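Local coordinates for protein putative mannose-1-phosphate guanylyl transferase (Thermus thermophilus, PDB 2CU2) that probably transfers a guanylyl group from GTP to mannose 1-phosphate, making GDP-mannose, at residues A[150-155]-A[181-186]; A[160-165]-A[241-246]; A[137-142]-A[249-254]; A[203-208]-A[235-240]. All coordinates share one frame; numbering follows the deposited sequence.

Interaction 1. Residues A[150-155]-A[181-186]; sequences YIRLGP and KGYVWN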
# COMPACT_ATOMS: atom_id res chain seq x y z
N TYR A 150 30.31 -15.77 10.12
CA TYR A 150 30.66 -17.10 9.64
C TYR A 150 31.59 -17.78 10.64
O TYR A 150 32.16 -17.12 11.50
CB TYR A 150 31.35 -17.02 8.28
CG TYR A 150 30.44 -16.59 7.14
CD1 TYR A 150 29.88 -15.31 7.12
CD2 TYR A 150 30.15 -17.45 6.08
CE1 TYR A 150 29.05 -14.91 6.08
CE2 TYR A 150 29.33 -17.06 5.03
CZ TYR A 150 28.78 -15.79 5.04
OH TYR A 150 27.94 -15.40 4.04
N ILE A 151 31.73 -19.10 10.51
CA ILE A 151 32.60 -19.87 11.38
C ILE A 151 33.52 -20.78 10.57
O ILE A 151 33.08 -21.42 9.62
CB ILE A 151 31.80 -20.77 12.33
CG1 ILE A 151 30.80 -19.95 13.14
CG2 ILE A 151 32.76 -21.51 13.26
CD1 ILE A 151 29.87 -20.80 14.01
N ARG A 152 34.80 -20.82 10.94
CA ARG A 152 35.78 -21.67 10.26
C ARG A 152 35.68 -23.05 10.88
O ARG A 152 35.70 -23.17 12.10
CB ARG A 152 37.21 -21.18 10.47
CG ARG A 152 37.52 -19.76 10.06
CD ARG A 152 39.04 -19.58 9.99
NE ARG A 152 39.44 -18.18 9.81
CZ ARG A 152 39.47 -17.28 10.79
NH1 ARG A 152 39.14 -17.62 12.03
NH2 ARG A 152 39.84 -16.03 10.52
N LEU A 153 35.59 -24.08 10.05
CA LEU A 153 35.50 -25.43 10.58
C LEU A 153 36.80 -26.21 10.46
O LEU A 153 37.48 -26.16 9.44
CB LEU A 153 34.41 -26.21 9.85
CG LEU A 153 32.97 -25.71 9.93
CD1 LEU A 153 32.08 -26.72 9.21
CD2 LEU A 153 32.54 -25.56 11.39
N GLY A 154 37.16 -26.92 11.53
CA GLY A 154 38.36 -27.73 11.52
C GLY A 154 37.89 -29.13 11.16
O GLY A 154 36.77 -29.28 10.65
N PRO A 155 38.70 -30.17 11.39
CA PRO A 155 38.26 -31.53 11.05
C PRO A 155 37.07 -32.00 11.89
O PRO A 155 36.85 -31.51 13.00
CB PRO A 155 39.52 -32.37 11.30
CG PRO A 155 40.19 -31.63 12.42
CD PRO A 155 40.05 -30.19 11.99
N LYS A 181 35.94 -21.77 0.89
CA LYS A 181 36.85 -22.40 1.86
C LYS A 181 36.13 -23.30 2.87
O LYS A 181 36.74 -23.84 3.79
CB LYS A 181 37.57 -21.30 2.63
CG LYS A 181 38.72 -20.66 1.85
CD LYS A 181 39.22 -19.38 2.51
CE LYS A 181 40.44 -18.81 1.79
NZ LYS A 181 40.40 -17.34 1.87
N GLY A 182 34.79 -23.39 2.75
CA GLY A 182 34.12 -24.33 3.64
C GLY A 182 33.58 -23.67 4.91
O GLY A 182 33.24 -24.32 5.89
N TYR A 183 33.54 -22.32 4.90
CA TYR A 183 32.99 -21.60 6.04
C TYR A 183 31.48 -21.79 6.15
O TYR A 183 30.77 -21.94 5.16
CB TYR A 183 33.31 -20.11 5.86
CG TYR A 183 34.76 -19.87 6.13
CD1 TYR A 183 35.69 -20.85 5.80
CD2 TYR A 183 35.18 -18.68 6.70
CE1 TYR A 183 37.04 -20.63 6.03
CE2 TYR A 183 36.53 -18.46 6.94
CZ TYR A 183 37.46 -19.43 6.62
OH TYR A 183 38.80 -19.22 6.84
N VAL A 184 30.97 -21.81 7.40
CA VAL A 184 29.52 -21.93 7.58
C VAL A 184 28.94 -20.74 8.35
O VAL A 184 29.66 -19.99 9.01
CB VAL A 184 29.23 -23.23 8.33
CG1 VAL A 184 29.73 -24.43 7.51
CG2 VAL A 184 29.92 -23.23 9.68
N TRP A 185 27.61 -20.55 8.21
CA TRP A 185 26.94 -19.44 8.89
C TRP A 185 26.86 -19.70 10.40
O TRP A 185 26.59 -20.80 10.86
CB TRP A 185 25.52 -19.29 8.33
CG TRP A 185 25.49 -18.65 6.99
CD1 TRP A 185 26.41 -17.72 6.45
CD2 TRP A 185 24.41 -18.77 6.02
NE1 TRP A 185 26.02 -17.26 5.22
CE2 TRP A 185 24.73 -17.93 4.92
CE3 TRP A 185 23.22 -19.51 5.99
CZ2 TRP A 185 23.88 -17.87 3.83
CZ3 TRP A 185 22.36 -19.46 4.90
CH2 TRP A 185 22.70 -18.63 3.82
N ASN A 186 27.13 -18.63 11.18
CA ASN A 186 26.91 -18.69 12.63
C ASN A 186 25.40 -18.62 12.93
O ASN A 186 24.73 -17.65 12.61
CB ASN A 186 27.61 -17.47 13.25
CG ASN A 186 27.55 -17.53 14.76
OD1 ASN A 186 26.57 -17.94 15.36
ND2 ASN A 186 28.63 -17.02 15.38
O HOH W 1 30.77 -15.41 13.38
O HOH W 2 36.04 -24.13 6.94
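Tyr150 and Trp185 run alongside each other and touch in two ways. The indole N-H of Trp185 donates to the phenol oxygen of Tyr150, NE1 to OH 2.9 Å at 159°, with that oxygen in the indole plane. Beside the bond, Trp185 CD1 sits over one face of the phenol ring, 3.3 Å from Tyr150 CE2. This is an offset edge-to-face pair with planes at 70°.

The backbones form an antiparallel ladder at Ile151 and Val184, whose reciprocal bonds are Ile151 N to Val184 O at 2.7 Å and Val184 N to Ile151 O at 3.1 Å. Branched side chains suit the buried face that these two share, Ile151 CB lying 4.1 Å from Val184 CG2. The tip of Leu153 reaches in from beside them, CD1 to Val184 CG1 3.7 Å.

The other side is partly exposed and faces solvent. There the straight aliphatic part of Arg152 follows the ring of Tyr183, and looser still, a water links Leu153 N to Lys181 O. Gly182, with phi 95°, ends the preceding helix in a Schellman motif, a conformation glycine accepts readily.

The contact joins strand 150-157 to strand 184-192 of the nucleotidyltransferase domain. Trp185 NE1 is satisfied by Tyr150 OH, and that hydroxyl by the indole N-H together with Glu145 O, so both rings can be buried without an unmet polar atom at this point.

Interaction 2. Residues A[160-165]-A[241-246]; sequences WYRGEG and AERVRV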
# COMPACT_ATOMS: atom_id res chain seq x y z
N TRP A 160 30.30 -33.69 15.52
CA TRP A 160 30.56 -32.26 15.41
C TRP A 160 31.93 -31.96 14.80
O TRP A 160 32.73 -32.83 14.48
CB TRP A 160 30.44 -31.62 16.80
CG TRP A 160 31.45 -32.20 17.73
CD1 TRP A 160 32.83 -31.88 17.79
CD2 TRP A 160 31.20 -33.16 18.78
NE1 TRP A 160 33.47 -32.55 18.78
CE2 TRP A 160 32.44 -33.40 19.42
CE3 TRP A 160 30.06 -33.84 19.21
CZ2 TRP A 160 32.52 -34.31 20.47
CZ3 TRP A 160 30.14 -34.74 20.26
CH2 TRP A 160 31.37 -34.98 20.88
N TYR A 161 32.17 -30.65 14.60
CA TYR A 161 33.43 -30.17 14.06
C TYR A 161 34.21 -29.41 15.12
O TYR A 161 33.66 -28.89 16.08
CB TYR A 161 33.11 -29.25 12.88
CG TYR A 161 32.52 -30.04 11.77
CD1 TYR A 161 31.15 -30.31 11.76
CD2 TYR A 161 33.32 -30.48 10.71
CE1 TYR A 161 30.59 -31.01 10.70
CE2 TYR A 161 32.76 -31.19 9.66
CZ TYR A 161 31.40 -31.46 9.66
OH TYR A 161 30.83 -32.16 8.61
N ARG A 162 35.54 -29.32 14.94
CA ARG A 162 36.23 -28.39 15.83
C ARG A 162 36.15 -26.97 15.29
O ARG A 162 36.56 -26.67 14.18
CB ARG A 162 37.69 -28.84 15.92
CG ARG A 162 38.51 -27.96 16.86
CD ARG A 162 38.36 -28.38 18.33
NE ARG A 162 38.82 -27.31 19.22
CZ ARG A 162 39.99 -27.49 19.86
NH1 ARG A 162 40.68 -28.60 19.68
NH2 ARG A 162 40.46 -26.53 20.67
N GLY A 163 35.54 -26.08 16.09
CA GLY A 163 35.52 -24.67 15.70
C GLY A 163 36.94 -24.13 15.53
O GLY A 163 37.83 -24.38 16.33
N GLU A 164 37.15 -23.41 14.42
CA GLU A 164 38.50 -22.95 14.14
C GLU A 164 38.56 -21.45 13.82
O GLU A 164 39.51 -20.95 13.23
CB GLU A 164 39.05 -23.76 12.97
CG GLU A 164 39.76 -25.04 13.42
CD GLU A 164 40.76 -25.47 12.37
OE1 GLU A 164 41.08 -24.67 11.50
OE2 GLU A 164 41.21 -26.61 12.43
N GLY A 165 37.51 -20.71 14.23
CA GLY A 165 37.57 -19.26 14.05
C GLY A 165 36.20 -18.66 13.71
O GLY A 165 35.36 -19.28 13.07
N ALA A 241 37.27 -17.42 22.12
CA ALA A 241 37.28 -18.73 22.78
C ALA A 241 38.22 -19.73 22.09
O ALA A 241 38.23 -19.89 20.88
CB ALA A 241 35.85 -19.27 22.78
N GLU A 242 39.02 -20.43 22.93
CA GLU A 242 40.04 -21.35 22.42
C GLU A 242 39.51 -22.78 22.20
O GLU A 242 39.98 -23.52 21.34
CB GLU A 242 41.20 -21.38 23.41
CG GLU A 242 42.06 -20.12 23.35
CD GLU A 242 43.06 -20.12 24.48
OE1 GLU A 242 42.67 -19.88 25.61
OE2 GLU A 242 44.25 -20.31 24.22
N ARG A 243 38.53 -23.20 23.03
CA ARG A 243 37.97 -24.54 22.90
C ARG A 243 36.52 -24.52 22.40
O ARG A 243 35.57 -24.48 23.17
CB ARG A 243 38.04 -25.23 24.26
CG ARG A 243 39.46 -25.68 24.61
CD ARG A 243 39.53 -26.31 26.01
NE ARG A 243 39.59 -27.77 25.90
CZ ARG A 243 39.40 -28.48 27.04
NH1 ARG A 243 39.17 -27.86 28.18
NH2 ARG A 243 39.44 -29.81 26.99
N VAL A 244 36.35 -24.50 21.05
CA VAL A 244 35.03 -24.39 20.45
C VAL A 244 34.70 -25.59 19.57
O VAL A 244 35.50 -26.09 18.79
CB VAL A 244 35.01 -23.11 19.61
CG1 VAL A 244 33.64 -22.94 18.96
CG2 VAL A 244 35.31 -21.91 20.48
N ARG A 245 33.46 -26.09 19.75
CA ARG A 245 32.96 -27.14 18.86
C ARG A 245 31.74 -26.64 18.07
O ARG A 245 31.00 -25.77 18.50
CB ARG A 245 32.57 -28.35 19.71
CG ARG A 245 33.78 -29.15 20.19
CD ARG A 245 33.40 -30.15 21.29
NE ARG A 245 34.53 -31.03 21.60
CZ ARG A 245 34.39 -31.88 22.64
NH1 ARG A 245 33.26 -31.91 23.33
NH2 ARG A 245 35.39 -32.70 22.96
N VAL A 246 31.56 -27.21 16.87
CA VAL A 246 30.44 -26.77 16.04
C VAL A 246 29.61 -27.95 15.52
O VAL A 246 30.14 -28.91 14.97
CB VAL A 246 31.00 -25.96 14.87
CG1 VAL A 246 29.86 -25.42 14.01
CG2 VAL A 246 31.84 -24.81 15.38
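The indole of Trp160 and the guanidinium of Arg245 overlap with their planes 33° apart. Over one indole face lies Arg245 CD, 3.9 Å from the centroid of the five-membered ring, a CH-pi contact. Trp160 CZ2 in turn sits over the centre of the Arg245 guanidinium, 3.8 Å from CZ. The aliphatic part of the arginine is straight, so methylenes and guanidinium can both use the flat surface. The polar ends are satisfied outside the pair: Trp160 NE1 by Glu157, Arg245 by Ala128 O and a salt bridge to Glu130.

At the edge of the Tyr161 ring, in its plane, is Val246 O. At the edge of the Arg162 guanidinium is Glu242 O, 3.1 Å from NH2, in a bond of 147°. A bend that places CD of Arg162 (chi2 83°) lets the guanidinium come round to this oxygen, which lies near its plane.

Between the two faces, Arg162 and Arg245 on one and Tyr161 and Val246 on the other, runs an antiparallel ladder. Tyr161 N donates to Val246 O at 2.7 Å, and Val246 N returns the bond to Tyr161 O at 2.8 Å. Gly163 N reaches Val244 O at 2.7 Å, the donor above the carbonyl plane. Glycine suits this place because its CA lies 3.7 Å from Val246 CG2, and a beta carbon would clash with Val244 CG1.

Strand 160-167 is thereby paired with strand 244-249 and, on its other edge, with strand 150-157. Strand 134-139 follows 244-249 across the sheet. Ala128 closes helix 115-128, with Glu130 just beyond it and Phe133 in cation-pi contact with Arg245.

Interaction 3. Residues A[137-142]-A[249-254]; sequences LGLRPT and GRFPWD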
# COMPACT_ATOMS: atom_id res chain seq x y z
N LEU A 137 26.32 -23.40 16.69
CA LEU A 137 25.50 -23.99 15.63
C LEU A 137 25.90 -23.38 14.30
O LEU A 137 25.95 -22.15 14.16
CB LEU A 137 24.01 -23.71 15.87
CG LEU A 137 23.02 -24.02 14.72
CD1 LEU A 137 22.89 -25.52 14.51
CD2 LEU A 137 21.66 -23.42 15.05
N GLY A 138 26.19 -24.24 13.33
CA GLY A 138 26.57 -23.78 12.02
C GLY A 138 25.58 -24.23 10.96
O GLY A 138 24.87 -25.22 11.15
N LEU A 139 25.53 -23.51 9.85
CA LEU A 139 24.62 -23.84 8.76
C LEU A 139 25.33 -23.60 7.43
O LEU A 139 25.98 -22.58 7.25
CB LEU A 139 23.36 -22.98 8.86
CG LEU A 139 22.63 -23.30 10.17
CD1 LEU A 139 21.98 -22.07 10.72
CD2 LEU A 139 21.63 -24.42 9.94
N ARG A 140 25.21 -24.57 6.53
CA ARG A 140 25.81 -24.46 5.21
C ARG A 140 25.18 -23.25 4.51
O ARG A 140 23.97 -23.17 4.38
CB ARG A 140 25.53 -25.73 4.39
CG ARG A 140 26.26 -26.98 4.86
CD ARG A 140 27.76 -26.87 4.67
NE ARG A 140 28.46 -28.08 5.10
CZ ARG A 140 29.78 -28.19 5.21
NH1 ARG A 140 30.57 -27.17 4.91
NH2 ARG A 140 30.31 -29.33 5.63
N PRO A 141 26.01 -22.30 4.07
CA PRO A 141 25.52 -21.09 3.40
C PRO A 141 24.86 -21.39 2.04
O PRO A 141 25.34 -22.24 1.30
CB PRO A 141 26.78 -20.24 3.23
CG PRO A 141 27.72 -20.78 4.27
CD PRO A 141 27.47 -22.25 4.22
N THR A 142 23.78 -20.69 1.73
CA THR A 142 23.11 -20.89 0.45
C THR A 142 23.34 -19.68 -0.45
O THR A 142 22.97 -19.69 -1.62
CB THR A 142 21.58 -21.10 0.62
OG1 THR A 142 21.04 -20.06 1.43
CG2 THR A 142 21.31 -22.44 1.26
N GLY A 249 23.65 -27.72 11.56
CA GLY A 249 22.21 -27.93 11.41
C GLY A 249 21.83 -27.99 9.93
O GLY A 249 22.32 -27.24 9.10
N ARG A 250 20.95 -28.96 9.60
CA ARG A 250 20.60 -29.15 8.20
C ARG A 250 19.15 -28.77 7.91
O ARG A 250 18.60 -29.03 6.85
CB ARG A 250 20.82 -30.62 7.85
CG ARG A 250 22.21 -31.11 8.25
CD ARG A 250 22.69 -32.25 7.35
NE ARG A 250 24.04 -32.67 7.73
CZ ARG A 250 25.07 -31.91 7.30
NH1 ARG A 250 24.83 -30.83 6.57
NH2 ARG A 250 26.32 -32.25 7.61
N PHE A 251 18.51 -28.12 8.90
CA PHE A 251 17.20 -27.54 8.64
C PHE A 251 17.28 -26.17 7.98
O PHE A 251 18.28 -25.47 8.08
CB PHE A 251 16.48 -27.43 9.99
CG PHE A 251 17.39 -26.79 11.00
CD1 PHE A 251 17.56 -25.41 10.99
CD2 PHE A 251 18.06 -27.58 11.91
CE1 PHE A 251 18.42 -24.83 11.91
CE2 PHE A 251 18.92 -26.98 12.83
CZ PHE A 251 19.10 -25.61 12.83
N PRO A 252 16.20 -25.81 7.27
CA PRO A 252 16.09 -24.48 6.69
C PRO A 252 16.18 -23.40 7.78
O PRO A 252 15.60 -23.52 8.85
CB PRO A 252 14.75 -24.39 5.97
CG PRO A 252 14.32 -25.84 5.72
CD PRO A 252 15.03 -26.60 6.94
N TRP A 253 16.97 -22.35 7.48
CA TRP A 253 17.20 -21.35 8.51
C TRP A 253 17.47 -19.96 7.92
O TRP A 253 18.23 -19.78 6.97
CB TRP A 253 18.40 -21.80 9.35
CG TRP A 253 18.78 -20.74 10.30
CD1 TRP A 253 18.30 -20.57 11.62
CD2 TRP A 253 19.77 -19.71 10.09
NE1 TRP A 253 18.89 -19.53 12.26
CE2 TRP A 253 19.85 -18.95 11.29
CE3 TRP A 253 20.58 -19.36 9.01
CZ2 TRP A 253 20.73 -17.88 11.38
CZ3 TRP A 253 21.46 -18.30 9.10
CH2 TRP A 253 21.53 -17.55 10.29
N ASP A 254 16.77 -18.96 8.49
CA ASP A 254 16.98 -17.58 8.09
C ASP A 254 16.83 -16.64 9.30
O ASP A 254 16.02 -16.86 10.18
CB ASP A 254 15.93 -17.22 7.03
CG ASP A 254 16.49 -16.15 6.10
OD1 ASP A 254 16.61 -15.01 6.55
OD2 ASP A 254 16.77 -16.46 4.94
O HOH W 3 27.99 -31.18 5.59
O HOH W 4 23.37 -26.93 6.80
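Leu139 presses CD1 onto one face of the Trp253 indole and turns CD2 toward Phe251. The methyl CD1 lies 3.6 Å from the centroid of the five-membered ring, a CH-pi contact, and only 3.3 Å from Trp253 CD2; the two side chains cross at about a right angle. Leu139 CD2 is 3.8 Å from Phe251 CE1. Leu137 and Phe251 meet tip to tip, with Leu137 CD2 at the ring edge, 4.0 Å from Phe251 CZ. Forked leucines suit this place because each methyl can serve a different neighbour.

Further out, Gly249 lies against both leucines. It has the right size here: a beta carbon would crowd the methyls of Leu137 and Leu139 and clash with Phe251. Its N donates to Gly138 O at 2.8 Å and 157°.

At the polar edge water takes over from direct contact. One water accepts from Arg140 N. Another accepts from Arg140 NH2 and, at 2.8 Å, from Arg250 NH2; it lies between two like charges and probably eases their repulsion.

Helix 115-128 packs on the centre through Met125, Ala117 and Ala121, while His110 and Tyr148 meet the ring of Trp253. The parallel pair 134-139 and 244-249 leads at its end into short strand 253-254, which pairs with 111-112, in keeping with the alpha/beta GT-A nucleotidyltransferase fold assigned to this family.

Interaction 4. Residues A[203-208]-A[235-240]; sequences RHLPSH and YGVMEK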
# COMPACT_ATOMS: atom_id res chain seq x y z
N ARG A 203 38.43 -14.68 31.40
CA ARG A 203 39.60 -14.58 30.52
C ARG A 203 39.50 -13.44 29.48
O ARG A 203 40.46 -12.73 29.22
CB ARG A 203 39.79 -15.90 29.77
CG ARG A 203 40.13 -17.09 30.67
CD ARG A 203 40.20 -18.40 29.87
NE ARG A 203 40.51 -19.52 30.75
CZ ARG A 203 40.35 -20.77 30.27
NH1 ARG A 203 39.94 -20.98 29.03
NH2 ARG A 203 40.63 -21.81 31.06
N HIS A 204 38.32 -13.32 28.81
CA HIS A 204 38.23 -12.35 27.71
C HIS A 204 37.24 -11.19 27.94
O HIS A 204 37.13 -10.29 27.13
CB HIS A 204 37.87 -13.05 26.39
CG HIS A 204 38.54 -14.39 26.29
ND1 HIS A 204 38.00 -15.53 26.79
CD2 HIS A 204 39.72 -14.72 25.61
CE1 HIS A 204 38.85 -16.51 26.45
NE2 HIS A 204 39.89 -16.06 25.74
N LEU A 205 36.48 -11.25 29.05
CA LEU A 205 35.45 -10.21 29.26
C LEU A 205 35.29 -9.84 30.75
O LEU A 205 34.27 -10.10 31.39
CB LEU A 205 34.14 -10.73 28.69
CG LEU A 205 33.13 -9.64 28.31
CD1 LEU A 205 33.69 -8.58 27.36
CD2 LEU A 205 31.90 -10.20 27.61
N PRO A 206 36.38 -9.26 31.28
CA PRO A 206 36.47 -8.90 32.71
C PRO A 206 35.25 -8.18 33.27
O PRO A 206 34.82 -8.40 34.40
CB PRO A 206 37.73 -8.04 32.83
CG PRO A 206 38.68 -8.53 31.75
CD PRO A 206 37.63 -8.93 30.62
N SER A 207 34.71 -7.24 32.47
CA SER A 207 33.54 -6.50 32.92
C SER A 207 32.38 -7.43 33.30
O SER A 207 31.64 -7.21 34.25
CB SER A 207 33.09 -5.56 31.80
OG SER A 207 32.78 -6.32 30.63
N HIS A 208 32.20 -8.48 32.47
CA HIS A 208 31.09 -9.40 32.70
C HIS A 208 31.40 -10.42 33.80
O HIS A 208 30.52 -10.90 34.51
CB HIS A 208 30.77 -10.12 31.38
CG HIS A 208 30.04 -9.19 30.44
ND1 HIS A 208 30.54 -7.99 30.03
CD2 HIS A 208 28.78 -9.35 29.86
CE1 HIS A 208 29.60 -7.46 29.22
NE2 HIS A 208 28.53 -8.25 29.11
N TYR A 235 31.30 -11.41 19.68
CA TYR A 235 32.53 -10.63 19.62
C TYR A 235 33.27 -10.62 20.96
O TYR A 235 34.49 -10.64 21.04
CB TYR A 235 32.16 -9.20 19.23
CG TYR A 235 33.38 -8.34 19.20
CD1 TYR A 235 34.39 -8.60 18.27
CD2 TYR A 235 33.48 -7.23 20.03
CE1 TYR A 235 35.48 -7.75 18.17
CE2 TYR A 235 34.58 -6.38 19.94
CZ TYR A 235 35.57 -6.64 19.01
OH TYR A 235 36.65 -5.78 18.89
N GLY A 236 32.48 -10.54 22.05
CA GLY A 236 33.08 -10.41 23.37
C GLY A 236 33.72 -11.72 23.86
O GLY A 236 34.67 -11.73 24.63
N VAL A 237 33.14 -12.85 23.41
CA VAL A 237 33.61 -14.13 23.93
C VAL A 237 33.95 -15.13 22.82
O VAL A 237 35.05 -15.67 22.74
CB VAL A 237 32.51 -14.71 24.82
CG1 VAL A 237 32.82 -16.17 25.15
CG2 VAL A 237 32.40 -13.92 26.11
N MET A 238 32.95 -15.41 21.97
CA MET A 238 33.10 -16.49 21.01
C MET A 238 34.34 -16.36 20.13
O MET A 238 35.08 -17.31 19.89
CB MET A 238 31.84 -16.54 20.14
CG MET A 238 30.61 -17.02 20.93
SD MET A 238 31.00 -18.42 21.98
CE MET A 238 29.65 -18.23 23.16
N GLU A 239 34.56 -15.14 19.60
CA GLU A 239 35.66 -14.95 18.66
C GLU A 239 37.03 -15.12 19.33
O GLU A 239 38.07 -15.19 18.68
CB GLU A 239 35.53 -13.56 18.04
CG GLU A 239 34.26 -13.41 17.21
CD GLU A 239 34.17 -12.00 16.67
OE1 GLU A 239 33.12 -11.64 16.15
OE2 GLU A 239 35.16 -11.27 16.76
N LYS A 240 37.01 -15.15 20.68
CA LYS A 240 38.27 -15.30 21.41
C LYS A 240 38.40 -16.68 22.07
O LYS A 240 39.46 -17.07 22.54
CB LYS A 240 38.35 -14.19 22.46
CG LYS A 240 37.68 -12.89 21.99
CD LYS A 240 38.58 -11.67 22.18
CE LYS A 240 38.01 -10.41 21.50
NZ LYS A 240 37.61 -9.44 22.52
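His204 faces Lys240 where the chain leaves one helix and, after Leu205, enters the next. Leu205 departs from helical angles (phi -145°, psi 65°) and stands at the N-cap of helix 206-216, its O accepting from His208 N at 2.8 Å. The partner segment carries a wider pi-type turn at 235-238 of its helix, and the alpha carbons of His204 and Val237 are 6.2 Å apart. No hydrogen bond joins the two segments, so packing alone makes the contact.

This helix-helix junction belongs to the helical connection between strands 184-192 and 244-249 of the nucleotidyltransferase domain; Val237 also rests on Met197, Leu200 and Phe201 of helix 194-204.

Arg203 CB lies over one face of the His204 imidazole and the carbonyl carbon of Lys240 over the opposite one. The closest side-chain approach is His204 CD2 to Lys240 CB, 3.5 Å, where the two side chains run antiparallel past one another. His204 ND1 is hydrogen-bonded to Leu200 O, which helps to fix the ring's rotation. Deeper in, Leu205 CD2 meets Val237 CG2 at 4.0 Å, crossing at about a right angle. Gly236, lacking a side chain, suits the tight approach of that leucine, whose CD2 also lies over a face of the His208 ring.

How the interactions relate
Interactions 1, 2 and 3 all reach one mixed sheet, interaction 3 through strand 134-139 and the end of 244-249. The centres of interactions 1 and 2 lie about 10 Å apart, and the neighbouring strands 150-157 and 160-167 join them, with Arg152 N 2.7 Å from Gly165 O. Between centres, interaction 3 is about 12 Å from interaction 1 and about 17 Å from interaction 2, which it touches by packing. Trp185 N approaches Leu139 O to 2.8 Å. Interaction 4 stands apart among helices, its centre about 16 Å from that of interaction 2 and about 25 Å from that of interaction 3. Segment 241-246 directly continues 235-240. Along the chain, interaction 3 closes a loop that encloses the other three contacts.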